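Local coordinates for MMACHC-like protein (Caenorhabditis elegans, PDB 5UJC), which binds vitamin B12 and probably reduces cyanocobalamin and dealkylates alkylcobalamins, drawing on a flavin with NADPH or on glutathione, at residues E9-V14 and L190-V195; S43-P48 and K131-T136. All coordinates share one frame; numbering follows the deposited sequence.

How the contacts relate
Contact 1 is buried helix-on-sheet packing, and contact 2 is a partly buried contact in the cobalamin pocket. Contact 1 sets the N-terminal helix 5-18 against strand 185-196, whereas contact 2 joins the 43-48 loop to the 131-133 lead-in to helix 134-140. Their centres are about 19 Å apart, yet their nearest atoms come within about 4 Å without touching. Strand 185-196 relates the two: its Phe192 meets the helix in contact 1, and its Val189 touches Ile132 of contact 2. The side chains of Phe192 and Ile132 are about 11 Å apart, while that of Leu133 comes to about 4 Å from the bound methylcobalamin. Along the chain, contact 2 is nested inside the loop that contact 1 closes.

Contact 1. Residues E9-V14 and L190-V195; sequences ESIKRV and LIFPNV
Ile11, on the N-terminal helix, reaches Phe192 with one branch and Val195 with the other. The division is made at CB. Its methyl CG2 stands anti to the backbone N and comes in over a face of the Phe192 ring, near the outer end: CG2 lies 3.4 Å from CZ of Phe192, and its line to the ring centroid is 29° off the normal, a CH-pi contact for which the phenylalanine offers a broad apolar face. The longer branch leaves through CG1, anti to the carbonyl carbon (chi1 -72°), and carries CD1 outward until it meets Val195 tip to tip, 3.8 Å from CG2 of Val195. A beta-branched isoleucine suits this place because its two branches can meet two neighbouring apolar partners at once, and all three residues are buried. Phe192 and Val195 both point toward the helix, at the two ends of a type I turn closed by Val195 N to Phe192 O at 3.0 Å; both backbones also bond to Met54 of strand 53-60. Met54 and Leu109 of helix 93-109 also pack on Ile11. This is helix-on-sheet packing of an alpha+beta fold, the N-terminal helix lying on one face of an antiparallel sheet.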
ATOM      1  N   GLU A   9      -5.502 -13.887 -16.080  1.00 17.13           N
ATOM      2  CA  GLU A   9      -4.268 -13.289 -16.589  1.00 17.59           C
ATOM      3  C   GLU A   9      -4.542 -12.048 -17.452  1.00 14.76           C
ATOM      4  O   GLU A   9      -3.844 -11.052 -17.334  1.00 15.03           O
ATOM      5  CB  GLU A   9      -3.415 -14.339 -17.342  1.00 20.69           C
ATOM      6  CG  GLU A   9      -2.708 -15.274 -16.381  1.00 27.92           C
ATOM      7  CD  GLU A   9      -2.045 -16.461 -17.041  1.00 33.02           C
ATOM      8  OE1 GLU A   9      -1.980 -16.514 -18.293  1.00 43.21           O
ATOM      9  OE2 GLU A   9      -1.582 -17.362 -16.294  1.00 45.17           O
ATOM     10  N   SER A  10      -5.636 -12.074 -18.225  1.00 15.41           N
ATOM     11  CA  SER A  10      -6.027 -10.906 -19.058  1.00 15.68           C
ATOM     12  C   SER A  10      -6.468  -9.737 -18.184  1.00 12.44           C
ATOM     13  O   SER A  10      -6.158  -8.584 -18.471  1.00 13.55           O
ATOM     14  CB  SER A  10      -7.151 -11.281 -20.045  1.00 16.75           C
ATOM     15  OG  SER A  10      -6.700 -12.219 -21.023  1.00 20.93           O
ATOM     16  N   ILE A  11      -7.163 -10.045 -17.096  1.00 13.73           N
ATOM     17  CA  ILE A  11      -7.548  -9.028 -16.130  1.00 11.94           C
ATOM     18  C   ILE A  11      -6.306  -8.379 -15.512  1.00 11.99           C
ATOM     19  O   ILE A  11      -6.175  -7.140 -15.486  1.00 11.90           O
ATOM     20  CB  ILE A  11      -8.443  -9.617 -15.029  1.00 13.16           C
ATOM     21  CG1 ILE A  11      -9.819  -9.925 -15.600  1.00 13.39           C
ATOM     22  CG2 ILE A  11      -8.554  -8.667 -13.845  1.00 12.79           C
ATOM     23  CD1 ILE A  11     -10.659 -10.829 -14.697  1.00 13.84           C
ATOM     24  N   LYS A  12      -5.390  -9.204 -15.022  1.00 12.89           N
ATOM     25  CA  LYS A  12      -4.186  -8.674 -14.410  1.00 12.21           C
ATOM     26  C   LYS A  12      -3.379  -7.862 -15.434  1.00 11.07           C
ATOM     27  O   LYS A  12      -2.793  -6.825 -15.093  1.00 11.75           O
ATOM     28  CB  LYS A  12      -3.338  -9.785 -13.805  1.00 13.65           C
ATOM     29  CG  LYS A  12      -2.158  -9.256 -12.993  1.00 13.34           C
ATOM     30  CD  LYS A  12      -1.431 -10.375 -12.285  1.00 14.66           C
ATOM     31  CE  LYS A  12      -0.464  -9.877 -11.226  1.00 16.10           C
ATOM     32  NZ  LYS A  12       0.648  -9.075 -11.769  1.00 18.88           N
ATOM     33  N   ARG A  13      -3.388  -8.301 -16.700  1.00 12.28           N
ATOM     34  CA  ARG A  13      -2.617  -7.616 -17.736  1.00 13.22           C
ATOM     35  C   ARG A  13      -3.122  -6.186 -17.951  1.00 12.19           C
ATOM     36  O   ARG A  13      -2.333  -5.273 -18.078  1.00 12.56           O
ATOM     37  CB  ARG A  13      -2.655  -8.387 -19.052  1.00 14.82           C
ATOM     38  CG  ARG A  13      -1.566  -7.969 -20.043  1.00 17.31           C
ATOM     39  CD  ARG A  13      -0.151  -8.315 -19.534  1.00 19.39           C
ATOM     40  NE  ARG A  13      -0.017  -9.743 -19.249  1.00 20.69           N
ATOM     41  CZ  ARG A  13       0.278 -10.685 -20.151  1.00 21.25           C
ATOM     42  NH1 ARG A  13       0.565 -10.363 -21.430  1.00 22.30           N
ATOM     43  NH2 ARG A  13       0.329 -11.948 -19.770  1.00 28.27           N
ATOM     44  N   VAL A  14      -4.437  -5.987 -17.961  1.00 13.36           N
ATOM     45  CA  VAL A  14      -4.975  -4.616 -18.136  1.00 13.69           C
ATOM     46  C   VAL A  14      -4.574  -3.726 -16.956  1.00 12.51           C
ATOM     47  O   VAL A  14      -4.189  -2.585 -17.125  1.00 14.20           O
ATOM     48  CB  VAL A  14      -6.500  -4.597 -18.254  1.00 19.66           C
ATOM     49  CG1 VAL A  14      -7.008  -3.155 -18.321  1.00 25.08           C
ATOM     50  CG2 VAL A  14      -6.912  -5.342 -19.459  1.00 23.91           C
ATOM     51  N   LEU A 190      -8.601  -5.147  -5.697  1.00  9.36           N
ATOM     52  CA  LEU A 190      -9.694  -5.383  -6.636  1.00  9.37           C
ATOM     53  C   LEU A 190     -10.202  -6.793  -6.450  1.00  9.86           C
ATOM     54  O   LEU A 190      -9.408  -7.734  -6.399  1.00 11.05           O
ATOM     55  CB  LEU A 190      -9.208  -5.214  -8.065  1.00 11.57           C
ATOM     56  CG  LEU A 190      -8.482  -3.933  -8.422  1.00 15.45           C
ATOM     57  CD1 LEU A 190      -8.011  -3.983  -9.858  1.00 15.95           C
ATOM     58  CD2 LEU A 190      -9.311  -2.717  -8.191  1.00 24.11           C
ATOM     59  N   ILE A 191     -11.507  -6.938  -6.286  1.00 11.09           N
ATOM     60  CA  ILE A 191     -12.112  -8.256  -6.116  1.00 11.46           C
ATOM     61  C   ILE A 191     -13.044  -8.497  -7.300  1.00 12.64           C
ATOM     62  O   ILE A 191     -13.825  -7.636  -7.647  1.00 13.22           O
ATOM     63  CB  ILE A 191     -12.899  -8.336  -4.796  1.00 11.95           C
ATOM     64  CG1 ILE A 191     -11.979  -7.973  -3.610  1.00 13.53           C
ATOM     65  CG2 ILE A 191     -13.503  -9.743  -4.606  1.00 13.88           C
ATOM     66  CD1 ILE A 191     -12.676  -7.923  -2.254  1.00 14.47           C
ATOM     67  N   PHE A 192     -12.943  -9.688  -7.898  1.00 12.26           N
ATOM     68  CA  PHE A 192     -13.703 -10.054  -9.108  1.00 12.52           C
ATOM     69  C   PHE A 192     -14.664 -11.199  -8.790  1.00 13.18           C
ATOM     70  O   PHE A 192     -14.300 -12.373  -8.900  1.00 14.65           O
ATOM     71  CB  PHE A 192     -12.742 -10.445 -10.201  1.00 12.02           C
ATOM     72  CG  PHE A 192     -11.780  -9.344 -10.568  1.00 11.32           C
ATOM     73  CD1 PHE A 192     -12.116  -8.408 -11.524  1.00 12.81           C
ATOM     74  CD2 PHE A 192     -10.562  -9.217  -9.917  1.00 12.41           C
ATOM     75  CE1 PHE A 192     -11.254  -7.366 -11.816  1.00 13.04           C
ATOM     76  CE2 PHE A 192      -9.700  -8.166 -10.224  1.00 12.30           C
ATOM     77  CZ  PHE A 192     -10.056  -7.251 -11.162  1.00 11.73           C
ATOM     78  N   PRO A 193     -15.894 -10.865  -8.364  1.00 14.47           N
ATOM     79  CA  PRO A 193     -16.759 -11.902  -7.804  1.00 16.91           C
ATOM     80  C   PRO A 193     -17.126 -13.014  -8.775  1.00 16.91           C
ATOM     81  O   PRO A 193     -17.483 -14.110  -8.326  1.00 22.88           O
ATOM     82  CB  PRO A 193     -18.022 -11.118  -7.381  1.00 18.86           C
ATOM     83  CG  PRO A 193     -17.553  -9.729  -7.176  1.00 19.73           C
ATOM     84  CD  PRO A 193     -16.475  -9.519  -8.203  1.00 15.15           C
ATOM     85  N   ASN A 194     -17.060 -12.742 -10.086  1.00 18.49           N
ATOM     86  CA  ASN A 194     -17.415 -13.752 -11.093  1.00 20.88           C
ATOM     87  C   ASN A 194     -16.227 -14.524 -11.651  1.00 21.39           C
ATOM     88  O   ASN A 194     -16.402 -15.337 -12.556  1.00 27.65           O
ATOM     89  CB  ASN A 194     -18.190 -13.097 -12.259  1.00 23.39           C
ATOM     90  CG  ASN A 194     -19.483 -12.446 -11.807  1.00 26.26           C
ATOM     91  OD1 ASN A 194     -19.827 -11.348 -12.247  1.00 41.72           O
ATOM     92  ND2 ASN A 194     -20.199 -13.111 -10.917  1.00 31.58           N
ATOM     93  N   VAL A 195     -15.030 -14.309 -11.091  1.00 17.11           N
ATOM     94  CA  VAL A 195     -13.836 -14.951 -11.595  1.00 15.18           C
ATOM     95  C   VAL A 195     -13.257 -15.865 -10.515  1.00 15.43           C
ATOM     96  O   VAL A 195     -12.878 -15.406  -9.442  1.00 14.85           O
ATOM     97  CB  VAL A 195     -12.767 -13.926 -12.038  1.00 14.87           C
ATOM     98  CG1 VAL A 195     -11.546 -14.643 -12.552  1.00 18.50           C
ATOM     99  CG2 VAL A 195     -13.339 -12.987 -13.095  1.00 17.23           C
TER

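Contact 2. Residues S43-P48 and K131-T136; sequences SPFALP and KILMQT
The pocket for methylcobalamin is lined in part by Phe45 and Leu133, which also form the main apolar contact between the 43-48 loop and the 131-133 lead-in to helix 134-140. The side chains cross at about a right angle, and Leu133 lies over one face of the Phe45 ring. Its methyl CD1 stands 3.6 Å from the ring centroid, only 9° off the normal, a nearly ideal CH-pi geometry: the flat aromatic face receives the methyl, and the forked leucine can spread over it. The branch point CG stays over the same face, toward its CD1-CE1 side, 3.7 Å from Phe45 CD1, and CD2 of Leu133 rests by CE1. Phe45 presents this face with CG anti to the carbonyl carbon (chi1 -68°). Its backbone lies in a type I turn closed by Ala46 N to Ser43 O, and in an ST turn Ser43 OG accepts from Phe45 N at 3.1 Å. Replacing the Phe45 ring by an alanine is likely to open a gap over the CD1 methyl of Leu133 and let that leucine turn more freely beside the cobalamin. Further along, Leu47 CD1 meets Ile132 CD1 at 3.7 Å, methyl against methyl, which suits two branched aliphatic residues. A water lying in plane at the edge of the Phe45 ring joins the backbones, donating to Phe45 O at 2.6 Å and to Lys131 O at 2.8 Å. Leu133 is also the N-cap residue of helix 134-140. On its two sides, Ile132 O and Met134 N bond to N62 and O63 of the cobalamin. Tyr35 of helix 32-39 bonds through its hydroxyl to Leu133 N and touches both Leu47 and Ile132, so the contact sits against helix 32-39, with Val189 of strand 185-196 packing on Ile132.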
ATOM      1  N   SER A  43     -13.978 -14.010  11.726  1.00 14.61           N
ATOM      2  CA  SER A  43     -13.588 -12.699  12.196  1.00 15.63           C
ATOM      3  C   SER A  43     -14.440 -11.606  11.524  1.00 14.48           C
ATOM      4  O   SER A  43     -15.005 -11.823  10.449  1.00 15.23           O
ATOM      5  CB  SER A  43     -12.116 -12.475  11.982  1.00 19.54           C
ATOM      6  OG  SER A  43     -11.894 -11.878  10.849  1.00 24.48           O
ATOM      7  N   PRO A  44     -14.473 -10.407  12.114  1.00 15.81           N
ATOM      8  CA  PRO A  44     -15.197  -9.293  11.477  1.00 16.62           C
ATOM      9  C   PRO A  44     -14.637  -8.917  10.088  1.00 15.26           C
ATOM     10  O   PRO A  44     -15.312  -8.244   9.295  1.00 17.54           O
ATOM     11  CB  PRO A  44     -15.004  -8.140  12.469  1.00 21.36           C
ATOM     12  CG  PRO A  44     -14.744  -8.780  13.752  1.00 25.53           C
ATOM     13  CD  PRO A  44     -14.052 -10.079  13.478  1.00 19.36           C
ATOM     14  N   PHE A  45     -13.399  -9.317   9.845  1.00 13.01           N
ATOM     15  CA  PHE A  45     -12.687  -8.978   8.634  1.00 12.16           C
ATOM     16  C   PHE A  45     -12.933  -9.968   7.490  1.00 12.16           C
ATOM     17  O   PHE A  45     -12.542  -9.723   6.377  1.00 12.86           O
ATOM     18  CB  PHE A  45     -11.184  -8.892   8.941  1.00 12.42           C
ATOM     19  CG  PHE A  45     -10.835  -7.744   9.828  1.00 11.58           C
ATOM     20  CD1 PHE A  45     -10.802  -6.468   9.324  1.00 12.31           C
ATOM     21  CD2 PHE A  45     -10.600  -7.938  11.186  1.00 12.14           C
ATOM     22  CE1 PHE A  45     -10.532  -5.400  10.140  1.00 13.26           C
ATOM     23  CE2 PHE A  45     -10.304  -6.879  12.000  1.00 13.71           C
ATOM     24  CZ  PHE A  45     -10.250  -5.610  11.472  1.00 12.37           C
ATOM     25  N   ALA A  46     -13.536 -11.121   7.780  1.00 12.94           N
ATOM     26  CA  ALA A  46     -13.801 -12.103   6.730  1.00 13.98           C
ATOM     27  C   ALA A  46     -14.624 -11.455   5.591  1.00 13.37           C
ATOM     28  O   ALA A  46     -15.562 -10.732   5.846  1.00 14.83           O
ATOM     29  CB  ALA A  46     -14.538 -13.299   7.305  1.00 15.09           C
ATOM     30  N   LEU A  47     -14.233 -11.711   4.347  1.00 13.39           N
ATOM     31  CA  LEU A  47     -14.880 -11.106   3.209  1.00 14.50           C
ATOM     32  C   LEU A  47     -15.921 -12.058   2.621  1.00 15.19           C
ATOM     33  O   LEU A  47     -15.693 -13.276   2.579  1.00 15.48           O
ATOM     34  CB  LEU A  47     -13.844 -10.764   2.147  1.00 15.80           C
ATOM     35  CG  LEU A  47     -12.795  -9.753   2.587  1.00 16.78           C
ATOM     36  CD1 LEU A  47     -11.639  -9.701   1.577  1.00 17.50           C
ATOM     37  CD2 LEU A  47     -13.424  -8.378   2.752  1.00 21.55           C
ATOM     38  N   PRO A  48     -17.056 -11.504   2.136  1.00 15.77           N
ATOM     39  CA  PRO A  48     -18.211 -12.323   1.755  1.00 18.12           C
ATOM     40  C   PRO A  48     -18.151 -12.815   0.291  1.00 17.52           C
ATOM     41  O   PRO A  48     -19.028 -12.512  -0.503  1.00 20.66           O
ATOM     42  CB  PRO A  48     -19.382 -11.366   1.965  1.00 19.60           C
ATOM     43  CG  PRO A  48     -18.813 -10.045   1.617  1.00 21.44           C
ATOM     44  CD  PRO A  48     -17.410 -10.068   2.176  1.00 17.71           C
ATOM     45  N   LYS A 131     -11.921  -1.957   5.931  1.00  9.56           N
ATOM     46  CA  LYS A 131     -12.618  -2.945   5.129  1.00 10.35           C
ATOM     47  C   LYS A 131     -11.761  -4.105   4.713  1.00  9.26           C
ATOM     48  O   LYS A 131     -12.292  -5.202   4.485  1.00 11.09           O
ATOM     49  CB  LYS A 131     -13.255  -2.298   3.909  1.00 11.76           C
ATOM     50  CG  LYS A 131     -14.315  -1.279   4.257  1.00 17.89           C
ATOM     51  CD  LYS A 131     -15.306  -1.047   3.121  1.00 24.12           C
ATOM     52  CE  LYS A 131     -16.407  -2.094   3.132  1.00 26.64           C
ATOM     53  NZ  LYS A 131     -17.685  -1.576   2.550  1.00 30.61           N
ATOM     54  N   ILE A 132     -10.455  -3.886   4.546  1.00  8.90           N
ATOM     55  CA  ILE A 132      -9.549  -4.970   4.202  1.00  9.27           C
ATOM     56  C   ILE A 132      -8.182  -4.706   4.793  1.00  9.04           C
ATOM     57  O   ILE A 132      -7.736  -3.544   4.864  1.00 10.21           O
ATOM     58  CB  ILE A 132      -9.496  -5.209   2.683  1.00 11.31           C
ATOM     59  CG1 ILE A 132      -8.870  -6.587   2.380  1.00 13.32           C
ATOM     60  CG2 ILE A 132      -8.761  -4.084   1.968  1.00 12.11           C
ATOM     61  CD1 ILE A 132      -9.109  -7.042   0.971  1.00 13.10           C
ATOM     62  N   LEU A 133      -7.552  -5.766   5.310  1.00  9.34           N
ATOM     63  CA  LEU A 133      -6.280  -5.635   6.021  1.00  9.73           C
ATOM     64  C   LEU A 133      -5.142  -5.887   5.058  1.00  8.50           C
ATOM     65  O   LEU A 133      -4.883  -7.024   4.645  1.00  8.93           O
ATOM     66  CB  LEU A 133      -6.239  -6.595   7.223  1.00  9.27           C
ATOM     67  CG  LEU A 133      -7.271  -6.262   8.307  1.00  9.60           C
ATOM     68  CD1 LEU A 133      -7.172  -7.259   9.415  1.00 10.96           C
ATOM     69  CD2 LEU A 133      -7.094  -4.835   8.833  1.00 11.80           C
ATOM     70  N   MET A 134      -4.502  -4.808   4.645  1.00  8.50           N
ATOM     71  CA  MET A 134      -3.558  -4.856   3.529  1.00  8.65           C
ATOM     72  C   MET A 134      -2.294  -5.649   3.790  1.00  8.07           C
ATOM     73  O   MET A 134      -1.774  -6.318   2.892  1.00  9.13           O
ATOM     74  CB  MET A 134      -3.176  -3.437   3.123  1.00  9.27           C
ATOM     75  CG  MET A 134      -4.272  -2.685   2.487  1.00  9.36           C
ATOM     76  SD  MET A 134      -4.784  -3.433   0.946  1.00 11.25           S
ATOM     77  CE  MET A 134      -5.937  -2.221   0.357  1.00 11.21           C
ATOM     78  N   GLN A 135      -1.795  -5.600   5.021  1.00  7.97           N
ATOM     79  CA  GLN A 135      -0.576  -6.363   5.340  1.00  8.17           C
ATOM     80  C   GLN A 135      -0.841  -7.856   5.290  1.00  7.97           C
ATOM     81  O   GLN A 135       0.004  -8.638   4.850  1.00  9.09           O
ATOM     82  CB  GLN A 135      -0.000  -5.944   6.693  1.00  9.45           C
ATOM     83  CG  GLN A 135       0.416  -4.479   6.700  1.00  9.09           C
ATOM     84  CD  GLN A 135       0.444  -3.901   8.080  1.00  9.17           C
ATOM     85  OE1 GLN A 135      -0.549  -3.966   8.815  1.00 10.05           O
ATOM     86  NE2 GLN A 135       1.591  -3.343   8.467  1.00  9.24           N
ATOM     87  N   THR A 136      -2.046  -8.256   5.678  1.00  8.37           N
ATOM     88  CA  THR A 136      -2.439  -9.662   5.549  1.00  9.54           C
ATOM     89  C   THR A 136      -2.552 -10.052   4.064  1.00  9.47           C
ATOM     90  O   THR A 136      -2.028 -11.089   3.658  1.00  9.81           O
ATOM     91  CB  THR A 136      -3.741  -9.940   6.304  1.00  9.72           C
ATOM     92  OG1 THR A 136      -3.513  -9.775   7.715  1.00 10.53           O
ATOM     93  CG2 THR A 136      -4.236 -11.347   6.061  1.00 10.59           C
TER
HETATM   94  O   HOH W   1     -11.368  -7.452   5.841  1.00 12.90           O